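Local coordinates for protein toll-like receptor 6, Variable lymphocyte receptor B (PDB 3A79) that probably senses diacylated bacterial lipopeptides together with TLR2 as an innate immune receptor, here as an ectodomain fused to a fragment of a hagfish lymphocyte receptor, at residues 208-217 / 234-245; 156-167 / 188-196. All coordinates share one frame; numbering follows the deposited sequence.

Contact 1 (208-217 / 234-245); sequences LFSVQVNMSV and NCQRLMTFLSEL. With NAG (2-acetamido-2-deoxy-beta-D-glucopyranose), chain M.
Phe209 drives the edge of its ring into the face of Phe241, a T-shaped pair at the centre of this packing on the convex side of the leucine-rich repeat solenoid, in the Toll-like receptor 6 part of the fusion. CZ of Phe209 is the leading atom, 3.8 Å from CG of Phe241, and the planes stand 72° apart. CD1 of Leu238 lies over one face of the Phe209 ring, in a CH-pi contact, while the backbone N of Val211 covers the opposite face.

Phe241 is a bump in its turn. With CG anti to the backbone N (chi1 168°), the ring rises from helix 235-245 into a hollow lined by Val211, Val213 and Met215. Val211 CG1 lies 3.6 Å from CE1 of Phe241, and Met215 SD sits obliquely to the ring, 5.2 Å from its centroid, a Met-aromatic contact. Further along the helix, CD2 of Leu245 fills the notch between Met215 CB, at 3.4 Å, and Val217 CG2. Leu199 and Leu201 back this leucine from the adjoining strand 198-203.

At the other end, Arg237 lays one face of its guanidinium over CA of Ser210. Asn234, tied through OD1 to Asn231 N, gives ND2 to two carbonyls, Lys229 O and Phe209 O; the latter bond, 3.0 Å from ND2 to O and 159° at the hydrogen, lies in the carbonyl plane on a lone pair.

Contact 2 (156-167 / 188-196); sequences AKFRQLDLLPVA and TESLQIPNT. With NAG (2-acetamido-2-deoxy-beta-D-glucopyranose), chain N.
In the leucine-rich repeat solenoid of the Toll-like receptor 6 part, the loop that follows strand 150-154 carries two overlapping type I beta turns, Arg159-Asp162 and Leu161-Leu164, and lies with Phe158, Gln160 and Leu163 along the segment holding strand 190-193. Two hydrogen bonds fix the alignment. Glu189, its chain extended beyond CG, reaches across with OE1 to take the backbone N-H of Phe158 at 2.9 Å from N, nearly in line with the carboxylate C-O bond. Two residues further along the loop and three along the strand segment, Gln192 N donates to Gln160 O at 2.8 Å, on a lone pair and at 161° at the hydrogen.

Between these ties Leu191 divides its two methyls. CD2 goes to the Phe158 ring, 3.7 Å from CD2 of that ring, and CD1 to CB of Asp162. The carboxylate of Asp162 bends back to its own turn, where OD1 forms a salt bridge with Arg159 NH2 at 3.3 Å. Replacing Glu189 by an alanine would probably leave the amide of Phe158 without its acceptor and that end of the loop freer to lift from the strand.

Where the second turn ends, the ring of Pro194 fits against the loop: CG meets CB of Leu163 at 3.6 Å and CG2 of Val166 at 4.0 Å, its CB faces CA of Ala167, and the proline also touches Ile174 of strand 171-178. Beside the proline, Asn195 bears a glycan through a covalent bond of 1.5 Å from ND2 to C1 of the sugar.

In the fold
Along the chain the contacts come in series, contact 2 closing before contact 1 opens, and their centres lie 15 Å apart. They meet directly: strands 190-196 and 214-220 run parallel as neighbours in a two-stranded sheet, joined by probable hydrogen bonds from Asn214 N to Glu189 O (2.6 Å) and from Ile193 N to Ser216 O (2.8 Å). Loop 156-167, these two strands and helix 235-246 thus follow one another along the outer side of the solenoid, apolar side chains packed against strands 171-178, 198-203 and 222-229, so successive repeats are tied together on the convex side as well as through the long strand array. The glycan on Asn214 bridges both contacts, with Ser216 hydrogen-bonded to it and Gln160 in a weak bond.

Contact 1 (208-217 / 234-245)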
loop_
_atom_site.group_PDB
_atom_site.type_symbol
_atom_site.label_atom_id
_atom_site.label_comp_id
_atom_site.label_asym_id
_atom_site.label_seq_id
_atom_site.Cartn_x
_atom_site.Cartn_y
_atom_site.Cartn_z
ATOM N N LEU B 208 30.227 6.877 -21.060
ATOM C CA LEU B 208 30.568 7.810 -20.025
ATOM C C LEU B 208 30.588 9.184 -20.667
ATOM O O LEU B 208 30.993 9.326 -21.816
ATOM C CB LEU B 208 31.914 7.423 -19.425
ATOM C CG LEU B 208 31.792 6.116 -18.636
ATOM C CD1 LEU B 208 33.118 5.635 -18.074
ATOM C CD2 LEU B 208 30.771 6.320 -17.510
ATOM N N PHE B 209 30.090 10.181 -19.943
ATOM C CA PHE B 209 30.073 11.552 -20.426
ATOM C C PHE B 209 31.503 12.019 -20.576
ATOM O O PHE B 209 32.273 11.981 -19.615
ATOM C CB PHE B 209 29.344 12.446 -19.424
ATOM C CG PHE B 209 29.563 13.917 -19.646
ATOM C CD1 PHE B 209 28.686 14.652 -20.436
ATOM C CD2 PHE B 209 30.640 14.569 -19.060
ATOM C CE1 PHE B 209 28.886 16.008 -20.639
ATOM C CE2 PHE B 209 30.842 15.918 -19.263
ATOM C CZ PHE B 209 29.964 16.640 -20.054
ATOM N N SER B 210 31.876 12.456 -21.774
ATOM C CA SER B 210 33.273 12.814 -21.993
ATOM C C SER B 210 33.446 14.065 -22.832
ATOM O O SER B 210 34.198 14.069 -23.792
ATOM C CB SER B 210 34.042 11.644 -22.618
ATOM O OG SER B 210 33.756 11.519 -24.000
ATOM N N VAL B 211 32.761 15.136 -22.472
ATOM C CA VAL B 211 32.923 16.365 -23.225
ATOM C C VAL B 211 33.922 17.332 -22.579
ATOM O O VAL B 211 33.829 17.654 -21.387
ATOM C CB VAL B 211 31.587 17.052 -23.488
ATOM C CG1 VAL B 211 31.799 18.300 -24.313
ATOM C CG2 VAL B 211 30.692 16.120 -24.219
ATOM N N GLN B 212 34.878 17.779 -23.393
ATOM C CA GLN B 212 35.910 18.708 -22.960
ATOM C C GLN B 212 35.795 20.081 -23.629
ATOM O O GLN B 212 36.654 20.931 -23.446
ATOM C CB GLN B 212 37.297 18.117 -23.228
ATOM C CG GLN B 212 37.821 17.178 -22.150
ATOM C CD GLN B 212 39.157 16.551 -22.523
ATOM O OE1 GLN B 212 39.333 15.338 -22.418
ATOM N NE2 GLN B 212 40.103 17.377 -22.973
ATOM N N VAL B 213 34.748 20.291 -24.413
ATOM C CA VAL B 213 34.496 21.586 -25.026
ATOM C C VAL B 213 34.226 22.662 -23.976
ATOM O O VAL B 213 33.387 22.488 -23.087
ATOM C CB VAL B 213 33.281 21.518 -25.986
ATOM C CG1 VAL B 213 32.749 22.904 -26.291
ATOM C CG2 VAL B 213 33.645 20.783 -27.266
ATOM N N ASN B 214 34.947 23.775 -24.090
ATOM C CA ASN B 214 34.735 24.947 -23.241
ATOM C C ASN B 214 33.555 25.775 -23.780
ATOM O O ASN B 214 33.679 26.444 -24.807
ATOM C CB ASN B 214 36.030 25.776 -23.182
ATOM C CG ASN B 214 36.038 26.818 -22.056
ATOM O OD1 ASN B 214 35.166 26.826 -21.190
ATOM N ND2 ASN B 214 37.056 27.700 -22.068
ATOM N N MET B 215 32.409 25.720 -23.103
ATOM C CA MET B 215 31.215 26.413 -23.591
ATOM C C MET B 215 30.834 27.666 -22.832
ATOM O O MET B 215 30.337 27.596 -21.713
ATOM C CB MET B 215 30.007 25.484 -23.590
ATOM C CG MET B 215 30.141 24.343 -24.542
ATOM S SD MET B 215 28.560 23.873 -25.222
ATOM C CE MET B 215 29.107 22.546 -26.293
ATOM N N SER B 216 31.023 28.815 -23.460
ATOM C CA SER B 216 30.569 30.058 -22.862
ATOM C C SER B 216 29.114 30.388 -23.211
ATOM O O SER B 216 28.605 30.015 -24.270
ATOM C CB SER B 216 31.488 31.203 -23.267
ATOM O OG SER B 216 32.797 30.956 -22.793
ATOM N N VAL B 217 28.446 31.073 -22.292
ATOM C CA VAL B 217 27.148 31.654 -22.561
ATOM C C VAL B 217 27.067 32.973 -21.818
ATOM O O VAL B 217 27.610 33.098 -20.727
ATOM C CB VAL B 217 26.000 30.743 -22.085
ATOM C CG1 VAL B 217 24.658 31.440 -22.254
ATOM C CG2 VAL B 217 26.007 29.443 -22.855
ATOM N N ASN B 234 34.829 10.189 -13.851
ATOM C CA ASN B 234 34.484 11.244 -14.805
ATOM C C ASN B 234 33.501 12.251 -14.229
ATOM O O ASN B 234 32.986 13.107 -14.956
ATOM C CB ASN B 234 33.943 10.671 -16.122
ATOM C CG ASN B 234 32.485 10.231 -16.022
ATOM O OD1 ASN B 234 32.041 9.728 -14.990
ATOM N ND2 ASN B 234 31.736 10.421 -17.099
ATOM N N CYS B 235 33.248 12.141 -12.925
ATOM C CA CYS B 235 32.390 13.085 -12.215
ATOM C C CYS B 235 32.856 14.512 -12.470
ATOM O O CYS B 235 32.065 15.360 -12.888
ATOM C CB CYS B 235 32.376 12.800 -10.704
ATOM S SG CYS B 235 31.036 13.631 -9.770
ATOM N N GLN B 236 34.147 14.764 -12.237
ATOM C CA GLN B 236 34.702 16.109 -12.366
ATOM C C GLN B 236 34.644 16.654 -13.793
ATOM O O GLN B 236 34.436 17.852 -13.990
ATOM C CB GLN B 236 36.134 16.162 -11.825
ATOM C CG GLN B 236 36.821 17.518 -11.980
ATOM C CD GLN B 236 36.272 18.596 -11.045
ATOM O OE1 GLN B 236 36.192 18.400 -9.829
ATOM N NE2 GLN B 236 35.915 19.752 -11.611
ATOM N N ARG B 237 34.831 15.784 -14.781
ATOM C CA ARG B 237 34.681 16.185 -16.185
ATOM C C ARG B 237 33.376 16.953 -16.422
ATOM O O ARG B 237 33.376 17.986 -17.107
ATOM C CB ARG B 237 34.728 14.966 -17.107
ATOM C CG ARG B 237 35.158 15.244 -18.544
ATOM C CD ARG B 237 36.590 14.760 -18.794
ATOM N NE ARG B 237 36.714 14.072 -20.082
ATOM C CZ ARG B 237 36.758 12.748 -20.236
ATOM N NH1 ARG B 237 36.699 11.943 -19.178
ATOM N NH2 ARG B 237 36.869 12.227 -21.453
ATOM N N LEU B 238 32.275 16.441 -15.856
ATOM C CA LEU B 238 30.969 17.091 -15.967
ATOM C C LEU B 238 30.890 18.406 -15.211
ATOM O O LEU B 238 30.310 19.369 -15.703
ATOM C CB LEU B 238 29.836 16.189 -15.475
ATOM C CG LEU B 238 28.482 16.919 -15.509
ATOM C CD1 LEU B 238 28.118 17.288 -16.940
ATOM C CD2 LEU B 238 27.365 16.128 -14.876
ATOM N N MET B 239 31.453 18.438 -14.005
ATOM C CA MET B 239 31.436 19.653 -13.189
ATOM C C MET B 239 32.215 20.791 -13.845
ATOM O O MET B 239 31.823 21.954 -13.750
ATOM C CB MET B 239 31.948 19.375 -11.770
ATOM C CG MET B 239 30.866 18.875 -10.794
ATOM S SD MET B 239 31.554 18.237 -9.250
ATOM C CE MET B 239 32.242 19.721 -8.511
ATOM N N THR B 240 33.309 20.443 -14.519
ATOM C CA THR B 240 34.096 21.413 -15.277
ATOM C C THR B 240 33.333 21.948 -16.490
ATOM O O THR B 240 33.321 23.160 -16.761
ATOM C CB THR B 240 35.374 20.781 -15.811
ATOM O OG1 THR B 240 36.189 20.338 -14.718
ATOM C CG2 THR B 240 36.121 21.775 -16.639
ATOM N N PHE B 241 32.724 21.028 -17.233
ATOM C CA PHE B 241 31.991 21.393 -18.431
ATOM C C PHE B 241 30.841 22.325 -18.072
ATOM O O PHE B 241 30.491 23.225 -18.846
ATOM C CB PHE B 241 31.486 20.141 -19.151
ATOM C CG PHE B 241 30.484 20.426 -20.238
ATOM C CD1 PHE B 241 30.896 20.646 -21.542
ATOM C CD2 PHE B 241 29.124 20.468 -19.954
ATOM C CE1 PHE B 241 29.969 20.906 -22.546
ATOM C CE2 PHE B 241 28.193 20.734 -20.955
ATOM C CZ PHE B 241 28.614 20.953 -22.250
ATOM N N LEU B 242 30.269 22.114 -16.890
ATOM C CA LEU B 242 29.107 22.877 -16.441
ATOM C C LEU B 242 29.548 24.224 -15.913
ATOM O O LEU B 242 28.820 25.213 -16.007
ATOM C CB LEU B 242 28.371 22.142 -15.314
ATOM C CG LEU B 242 27.382 21.019 -15.588
ATOM C CD1 LEU B 242 27.042 20.301 -14.296
ATOM C CD2 LEU B 242 26.140 21.580 -16.198
ATOM N N SER B 243 30.745 24.238 -15.338
ATOM C CA SER B 243 31.267 25.419 -14.662
ATOM C C SER B 243 31.082 26.709 -15.450
ATOM O O SER B 243 30.724 27.730 -14.876
ATOM C CB SER B 243 32.739 25.235 -14.309
ATOM O OG SER B 243 33.314 26.480 -13.952
ATOM N N GLU B 244 31.316 26.664 -16.757
ATOM C CA GLU B 244 31.274 27.875 -17.571
ATOM C C GLU B 244 29.896 28.206 -18.178
ATOM O O GLU B 244 29.616 29.362 -18.494
ATOM C CB GLU B 244 32.350 27.819 -18.652
ATOM C CG GLU B 244 32.809 29.186 -19.139
ATOM C CD GLU B 244 33.401 30.039 -18.030
ATOM O OE1 GLU B 244 34.120 29.485 -17.163
ATOM O OE2 GLU B 244 33.145 31.264 -18.031
ATOM N N LEU B 245 29.037 27.206 -18.343
ATOM C CA LEU B 245 27.667 27.465 -18.780
ATOM C C LEU B 245 26.886 28.013 -17.593
ATOM O O LEU B 245 25.819 28.601 -17.737
ATOM C CB LEU B 245 27.007 26.187 -19.307
ATOM C CG LEU B 245 27.641 25.551 -20.548
ATOM C CD1 LEU B 245 27.227 24.103 -20.699
ATOM C CD2 LEU B 245 27.282 26.323 -21.796
HETATM C C1 NAG M . 36.766 28.951 -21.384
HETATM C C2 NAG M . 37.995 29.388 -20.572
HETATM C C3 NAG M . 37.720 30.724 -19.885
HETATM C C4 NAG M . 37.397 31.781 -20.929
HETATM C C5 NAG M . 36.268 31.355 -21.886
HETATM C C6 NAG M . 36.280 32.287 -23.119
HETATM C C7 NAG M . 38.305 27.105 -19.562
HETATM C C8 NAG M . 39.248 26.276 -20.389
HETATM N N2 NAG M . 38.496 28.427 -19.586
HETATM O O3 NAG M . 38.843 31.132 -19.131
HETATM O O4 NAG M . 37.078 32.982 -20.255
HETATM O O5 NAG M . 36.367 29.985 -22.297
HETATM O O6 NAG M . 35.123 32.276 -23.940
HETATM O O7 NAG M . 37.426 26.565 -18.882
#

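Contact 2 (156-167 / 188-196)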
loop_
_atom_site.group_PDB
_atom_site.type_symbol
_atom_site.label_atom_id
_atom_site.label_comp_id
_atom_site.label_asym_id
_atom_site.label_seq_id
_atom_site.Cartn_x
_atom_site.Cartn_y
_atom_site.Cartn_z
ATOM N N ALA B 156 30.613 17.461 -34.692
ATOM C CA ALA B 156 31.633 16.640 -34.052
ATOM C C ALA B 156 32.859 17.475 -33.629
ATOM O O ALA B 156 33.727 17.009 -32.876
ATOM C CB ALA B 156 32.040 15.512 -34.981
ATOM N N LYS B 157 32.916 18.713 -34.112
ATOM C CA LYS B 157 34.006 19.622 -33.795
ATOM C C LYS B 157 33.441 20.983 -33.443
ATOM O O LYS B 157 32.493 21.439 -34.075
ATOM C CB LYS B 157 34.914 19.816 -35.008
ATOM C CG LYS B 157 35.697 18.617 -35.488
ATOM C CD LYS B 157 36.688 19.105 -36.539
ATOM C CE LYS B 157 37.079 18.037 -37.547
ATOM N NZ LYS B 157 37.945 18.634 -38.610
ATOM N N PHE B 158 34.051 21.661 -32.478
ATOM C CA PHE B 158 33.626 23.018 -32.137
ATOM C C PHE B 158 34.765 24.051 -32.037
ATOM O O PHE B 158 35.784 23.809 -31.389
ATOM C CB PHE B 158 32.776 22.986 -30.863
ATOM C CG PHE B 158 31.593 22.072 -30.966
ATOM C CD1 PHE B 158 31.662 20.770 -30.499
ATOM C CD2 PHE B 158 30.417 22.504 -31.565
ATOM C CE1 PHE B 158 30.567 19.917 -30.611
ATOM C CE2 PHE B 158 29.324 21.656 -31.678
ATOM C CZ PHE B 158 29.402 20.364 -31.201
ATOM N N ARG B 159 34.598 25.197 -32.700
ATOM C CA ARG B 159 35.516 26.322 -32.505
ATOM C C ARG B 159 34.779 27.504 -31.883
ATOM O O ARG B 159 33.570 27.627 -32.037
ATOM C CB ARG B 159 36.210 26.729 -33.805
ATOM C CG ARG B 159 37.365 25.827 -34.213
ATOM C CD ARG B 159 36.864 24.555 -34.865
ATOM N NE ARG B 159 35.847 24.831 -35.881
ATOM C CZ ARG B 159 36.105 25.308 -37.099
ATOM N NH1 ARG B 159 37.362 25.579 -37.462
ATOM N NH2 ARG B 159 35.104 25.523 -37.953
ATOM N N GLN B 160 35.500 28.365 -31.174
ATOM C CA GLN B 160 34.841 29.351 -30.320
ATOM C C GLN B 160 33.771 30.122 -31.066
ATOM O O GLN B 160 32.708 30.426 -30.528
ATOM C CB GLN B 160 35.845 30.330 -29.704
ATOM C CG GLN B 160 35.250 31.103 -28.534
ATOM C CD GLN B 160 35.970 32.409 -28.237
ATOM O OE1 GLN B 160 36.750 32.903 -29.054
ATOM N NE2 GLN B 160 35.700 32.979 -27.057
ATOM N N LEU B 161 34.055 30.417 -32.325
ATOM C CA LEU B 161 33.271 31.382 -33.074
ATOM C C LEU B 161 32.198 30.796 -33.988
ATOM O O LEU B 161 31.605 31.525 -34.771
ATOM C CB LEU B 161 34.216 32.255 -33.898
ATOM C CG LEU B 161 34.952 33.339 -33.128
ATOM C CD1 LEU B 161 35.532 34.331 -34.114
ATOM C CD2 LEU B 161 33.991 34.022 -32.188
ATOM N N ASP B 162 31.938 29.497 -33.891
ATOM C CA ASP B 162 31.097 28.826 -34.885
ATOM C C ASP B 162 29.681 29.399 -34.999
ATOM O O ASP B 162 29.145 29.489 -36.096
ATOM C CB ASP B 162 31.070 27.305 -34.673
ATOM C CG ASP B 162 32.294 26.599 -35.266
ATOM O OD1 ASP B 162 33.151 27.261 -35.896
ATOM O OD2 ASP B 162 32.399 25.364 -35.100
ATOM N N LEU B 163 29.090 29.809 -33.879
ATOM C CA LEU B 163 27.724 30.341 -33.890
ATOM C C LEU B 163 27.649 31.872 -33.933
ATOM O O LEU B 163 26.680 32.470 -33.463
ATOM C CB LEU B 163 26.931 29.814 -32.690
ATOM C CG LEU B 163 26.758 28.298 -32.662
ATOM C CD1 LEU B 163 26.125 27.822 -31.354
ATOM C CD2 LEU B 163 25.934 27.892 -33.861
ATOM N N LEU B 164 28.665 32.507 -34.503
ATOM C CA LEU B 164 28.741 33.966 -34.512
ATOM C C LEU B 164 27.657 34.597 -35.395
ATOM O O LEU B 164 27.053 35.599 -35.020
ATOM C CB LEU B 164 30.137 34.437 -34.947
ATOM C CG LEU B 164 30.769 35.545 -34.099
ATOM C CD1 LEU B 164 31.604 36.515 -34.937
ATOM C CD2 LEU B 164 29.690 36.293 -33.334
ATOM N N PRO B 165 27.411 34.015 -36.575
ATOM C CA PRO B 165 26.369 34.576 -37.436
ATOM C C PRO B 165 24.971 34.654 -36.797
ATOM O O PRO B 165 24.177 35.508 -37.200
ATOM C CB PRO B 165 26.378 33.633 -38.636
ATOM C CG PRO B 165 27.792 33.129 -38.683
ATOM C CD PRO B 165 28.191 32.970 -37.261
ATOM N N VAL B 166 24.660 33.804 -35.823
ATOM C CA VAL B 166 23.342 33.900 -35.183
ATOM C C VAL B 166 23.352 34.561 -33.790
ATOM O O VAL B 166 22.380 34.458 -33.039
ATOM C CB VAL B 166 22.569 32.540 -35.173
ATOM C CG1 VAL B 166 22.356 32.032 -36.603
ATOM C CG2 VAL B 166 23.273 31.485 -34.325
ATOM N N ALA B 167 24.432 35.268 -33.470
ATOM C CA ALA B 167 24.591 35.881 -32.153
ATOM C C ALA B 167 23.728 37.117 -31.944
ATOM O O ALA B 167 23.628 37.630 -30.831
ATOM C CB ALA B 167 26.040 36.219 -31.912
ATOM N N THR B 188 41.828 21.792 -26.077
ATOM C CA THR B 188 40.408 22.007 -25.784
ATOM C C THR B 188 39.640 22.863 -26.797
ATOM O O THR B 188 40.038 23.977 -27.149
ATOM C CB THR B 188 40.188 22.519 -24.328
ATOM O OG1 THR B 188 39.931 21.401 -23.467
ATOM C CG2 THR B 188 39.011 23.488 -24.253
ATOM N N GLU B 189 38.534 22.303 -27.267
ATOM C CA GLU B 189 37.643 22.995 -28.175
ATOM C C GLU B 189 36.828 24.023 -27.375
ATOM O O GLU B 189 36.503 23.805 -26.207
ATOM C CB GLU B 189 36.747 21.970 -28.897
ATOM C CG GLU B 189 37.501 20.695 -29.356
ATOM C CD GLU B 189 36.632 19.653 -30.102
ATOM O OE1 GLU B 189 35.630 20.025 -30.754
ATOM O OE2 GLU B 189 36.972 18.445 -30.049
ATOM N N SER B 190 36.530 25.161 -27.986
ATOM C CA SER B 190 35.706 26.157 -27.327
ATOM C C SER B 190 34.447 26.313 -28.149
ATOM O O SER B 190 34.349 25.792 -29.258
ATOM C CB SER B 190 36.428 27.501 -27.238
ATOM O OG SER B 190 37.761 27.353 -26.768
ATOM N N LEU B 191 33.478 27.034 -27.607
ATOM C CA LEU B 191 32.287 27.365 -28.361
ATOM C C LEU B 191 31.466 28.405 -27.627
ATOM O O LEU B 191 31.000 28.180 -26.515
ATOM C CB LEU B 191 31.446 26.124 -28.612
ATOM C CG LEU B 191 30.204 26.434 -29.437
ATOM C CD1 LEU B 191 30.656 26.842 -30.833
ATOM C CD2 LEU B 191 29.239 25.240 -29.445
ATOM N N GLN B 192 31.305 29.556 -28.254
ATOM C CA GLN B 192 30.529 30.620 -27.670
ATOM C C GLN B 192 29.085 30.367 -28.045
ATOM O O GLN B 192 28.769 30.278 -29.230
ATOM C CB GLN B 192 30.992 31.960 -28.235
ATOM C CG GLN B 192 30.177 33.142 -27.770
ATOM C CD GLN B 192 30.684 33.705 -26.470
ATOM O OE1 GLN B 192 31.739 34.347 -26.432
ATOM N NE2 GLN B 192 29.937 33.470 -25.389
ATOM N N ILE B 193 28.221 30.234 -27.038
ATOM C CA ILE B 193 26.779 30.100 -27.258
ATOM C C ILE B 193 26.050 31.444 -27.278
ATOM O O ILE B 193 26.070 32.182 -26.294
ATOM C CB ILE B 193 26.111 29.214 -26.192
ATOM C CG1 ILE B 193 26.291 27.734 -26.526
ATOM C CG2 ILE B 193 24.635 29.516 -26.124
ATOM C CD1 ILE B 193 27.584 27.148 -26.039
ATOM N N PRO B 194 25.385 31.756 -28.400
ATOM C CA PRO B 194 24.626 33.005 -28.542
ATOM C C PRO B 194 23.603 33.123 -27.427
ATOM O O PRO B 194 23.223 32.098 -26.870
ATOM C CB PRO B 194 23.909 32.829 -29.883
ATOM C CG PRO B 194 24.712 31.811 -30.621
ATOM C CD PRO B 194 25.256 30.888 -29.583
ATOM N N ASN B 195 23.165 34.334 -27.099
ATOM C CA ASN B 195 22.133 34.483 -26.072
ATOM C C ASN B 195 20.874 33.714 -26.456
ATOM O O ASN B 195 20.292 33.952 -27.514
ATOM C CB ASN B 195 21.805 35.958 -25.819
ATOM C CG ASN B 195 23.026 36.842 -25.897
ATOM O OD1 ASN B 195 23.865 36.663 -26.778
ATOM N ND2 ASN B 195 23.138 37.798 -24.969
ATOM N N THR B 196 20.472 32.774 -25.605
ATOM C CA THR B 196 19.250 31.998 -25.818
ATOM C C THR B 196 18.470 31.955 -24.533
ATOM O O THR B 196 19.056 31.952 -23.456
ATOM C CB THR B 196 19.543 30.532 -26.153
ATOM O OG1 THR B 196 20.701 30.438 -26.986
ATOM C CG2 THR B 196 18.376 29.932 -26.873
HETATM C C1 NAG N . 24.037 38.654 -25.752
HETATM C C2 NAG N . 23.563 40.109 -25.613
HETATM C C3 NAG N . 24.518 41.042 -26.353
HETATM C C4 NAG N . 25.919 40.904 -25.780
HETATM C C5 NAG N . 26.413 39.445 -25.744
HETATM C C6 NAG N . 27.641 39.357 -24.808
HETATM C C7 NAG N . 21.174 39.522 -26.135
HETATM C C8 NAG N . 20.403 39.238 -24.875
HETATM N N2 NAG N . 22.187 40.386 -26.030
HETATM O O3 NAG N . 24.089 42.383 -26.237
HETATM O O4 NAG N . 26.787 41.725 -26.536
HETATM O O5 NAG N . 25.401 38.520 -25.325
HETATM O O6 NAG N . 28.435 38.186 -24.906
HETATM O O7 NAG N . 20.848 38.993 -27.203
#